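Local structure of G-protein interacting protein 1 (Dictyostelium discoideum, 5Z1N) at residues E31-A34 / N35-E38. The protein probably binds heterotrimeric G proteins through their beta/gamma subunits, its C-terminal all-helical TNFAIP8-like domain holding bound phospholipid. Numbering follows the deposited sequence.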
ATOM      1  N   GLU A  31       6.901  -2.522 -16.538  1.00 11.36           N
ATOM      2  CA  GLU A  31       7.778  -1.513 -15.952  1.00 10.92           C
ATOM      3  C   GLU A  31       7.134  -0.133 -15.928  1.00 10.19           C
ATOM      4  O   GLU A  31       7.401   0.655 -15.014  1.00  6.48           O
ATOM      5  CB  GLU A  31       9.090  -1.449 -16.720  1.00 10.18           C
ATOM      6  CG  GLU A  31       9.998  -2.630 -16.491  1.00  6.87           C
ATOM      7  CD  GLU A  31      11.417  -2.326 -16.900  1.00 19.07           C
ATOM      8  OE1 GLU A  31      11.730  -2.467 -18.102  1.00 17.94           O
ATOM      9  OE2 GLU A  31      12.210  -1.926 -16.021  1.00 21.11           O
ATOM     10  N   GLU A  32       6.312   0.191 -16.927  1.00  9.59           N
ATOM     11  CA  GLU A  32       5.669   1.500 -16.950  0.70 11.67           C
ATOM     12  C   GLU A  32       4.718   1.657 -15.772  1.00 11.59           C
ATOM     13  O   GLU A  32       4.739   2.676 -15.070  1.00 10.14           O
ATOM     14  CB  GLU A  32       4.929   1.702 -18.272  0.70 15.87           C
ATOM     15  CG  GLU A  32       5.823   2.160 -19.411  0.70 21.88           C
ATOM     16  CD  GLU A  32       6.307   3.582 -19.227  0.70 14.05           C
ATOM     17  OE1 GLU A  32       5.466   4.472 -18.987  0.70 20.49           O
ATOM     18  OE2 GLU A  32       7.531   3.808 -19.321  0.70 22.69           O
ATOM     19  N   LYS A  33       3.873   0.650 -15.543  1.00 10.05           N
ATOM     20  CA  LYS A  33       2.965   0.686 -14.403  1.00 11.38           C
ATOM     21  C   LYS A  33       3.734   0.691 -13.086  1.00 11.64           C
ATOM     22  O   LYS A  33       3.330   1.353 -12.126  1.00  9.38           O
ATOM     23  CB  LYS A  33       2.002  -0.502 -14.472  1.00  8.63           C
ATOM     24  CG  LYS A  33       1.042  -0.620 -13.291  1.00 11.92           C
ATOM     25  CD  LYS A  33       0.108   0.584 -13.192  1.00 21.64           C
ATOM     26  CE  LYS A  33      -0.719   0.776 -14.462  1.00 23.87           C
ATOM     27  NZ  LYS A  33      -1.723   1.877 -14.318  1.00 22.54           N
ATOM     28  N   ALA A  34       4.855  -0.032 -13.024  1.00  7.20           N
ATOM     29  CA  ALA A  34       5.638  -0.056 -11.791  1.00  7.21           C
ATOM     30  C   ALA A  34       6.256   1.306 -11.499  1.00  9.48           C
ATOM     31  O   ALA A  34       6.270   1.755 -10.345  1.00 10.29           O
ATOM     32  CB  ALA A  34       6.723  -1.127 -11.877  1.00  7.65           C
ATOM     33  N   ASN A  35       6.776   1.973 -12.532  1.00  8.11           N
ATOM     34  CA  ASN A  35       7.344   3.303 -12.349  1.00  7.98           C
ATOM     35  C   ASN A  35       6.264   4.304 -11.961  1.00  7.86           C
ATOM     36  O   ASN A  35       6.463   5.129 -11.055  1.00 11.61           O
ATOM     37  CB  ASN A  35       8.062   3.747 -13.628  1.00  6.41           C
ATOM     38  CG  ASN A  35       9.302   2.918 -13.922  1.00 13.49           C
ATOM     39  OD1 ASN A  35       9.892   2.322 -13.022  1.00 13.48           O
ATOM     40  ND2 ASN A  35       9.703   2.880 -15.187  1.00 16.12           N
ATOM     41  N   GLU A  36       5.106   4.230 -12.621  1.00  9.19           N
ATOM     42  CA  GLU A  36       4.004   5.124 -12.286  1.00 10.24           C
ATOM     43  C   GLU A  36       3.543   4.918 -10.850  1.00 11.27           C
ATOM     44  O   GLU A  36       3.312   5.887 -10.119  1.00 10.24           O
ATOM     45  CB  GLU A  36       2.835   4.911 -13.253  1.00 16.07           C
ATOM     46  CG  GLU A  36       1.634   5.814 -12.971  1.00 14.75           C
ATOM     47  CD  GLU A  36       0.328   5.256 -13.508  1.00 27.18           C
ATOM     48  OE1 GLU A  36       0.288   4.067 -13.887  1.00 20.89           O
ATOM     49  OE2 GLU A  36      -0.666   6.010 -13.548  1.00 33.81           O
ATOM     50  N   MET A  37       3.400   3.661 -10.428  1.00 10.68           N
ATOM     51  CA  MET A  37       2.933   3.384  -9.076  1.00 10.24           C
ATOM     52  C   MET A  37       3.964   3.804  -8.037  1.00  8.46           C
ATOM     53  O   MET A  37       3.597   4.294  -6.966  1.00  8.83           O
ATOM     54  CB  MET A  37       2.588   1.904  -8.932  1.00 13.34           C
ATOM     55  CG  MET A  37       1.333   1.497  -9.697  1.00  8.88           C
ATOM     56  SD  MET A  37      -0.158   2.208  -8.983  1.00 12.81           S
ATOM     57  CE  MET A  37      -1.076   2.652 -10.454  1.00 14.88           C
ATOM     58  N   GLU A  38       5.255   3.622  -8.328  1.00  9.26           N
ATOM     59  CA  GLU A  38       6.285   4.079  -7.397  1.00  8.33           C
ATOM     60  C   GLU A  38       6.220   5.591  -7.223  1.00 12.55           C
ATOM     61  O   GLU A  38       6.213   6.104  -6.091  1.00 11.84           O
ATOM     62  CB  GLU A  38       7.673   3.651  -7.884  1.00  7.08           C
ATOM     63  CG  GLU A  38       8.817   4.153  -7.009  1.00 12.81           C
ATOM     64  CD  GLU A  38      10.184   3.986  -7.659  1.00 15.57           C
ATOM     65  OE1 GLU A  38      10.285   4.122  -8.896  1.00 14.97           O
ATOM     66  OE2 GLU A  38      11.161   3.713  -6.930  1.00 14.75           O
TER
HETATM   67  O   HOH W   1      10.788  -0.655 -13.608  1.00 17.04           O
HETATM   68  O   HOH W   2       8.247   4.786 -17.045  1.00 22.61           O
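Asn-35 opens the second turn with its backbone N donating to Glu-31 O at 2.9 Å. Its amide suits the place because it offers an acceptor and a donor at once: one water, a donor to both, joins OD1 to Glu-31 OE2, while a second accepts from ND2 and, in one of the two conformers of Glu-32, donates to OE2 of that acid. Lys-22 of helix 12-28 also bonds to OD1, helping fix the amide's rotation. Glu-36 repeats the backbone bond to Glu-32 O, and its chain, extended beyond CG, runs alongside Lys-33, both pointing the same way. The lysine has CG anti to its own N (chi1 177°) and then bends at chi2 and chi3, bringing NZ to 3.0 Å from Glu-36 OE1, on its syn lone pair, in a salt bridge. Met-37, bonded through N to Lys-33 O, is unbranched and flexible enough to lay its CE against Lys-33 CD at 3.6 Å; its buried side chain, about 8 Å from the bound phosphatidylethanolamine, also touches Ile-25 and Phe-131. With an alanine in place of Lys-33, the Glu-36 carboxylate would probably lose its cationic mate and the methionine methyl the aliphatic cover of CD. Glu-38 closes the turn, its N 2.9 Å from Ala-34 O; small Ala-34 lets helix 12-28 approach at Ile-25, and Glu-38, a buried residue, makes salt bridges to Lys-22 and Lys-7, which probably offset its charge. The whole is a regular alpha-helical start with an i to i+3 salt bridge, opening helix 31-53 of the TNFAIP8-like helical bundle.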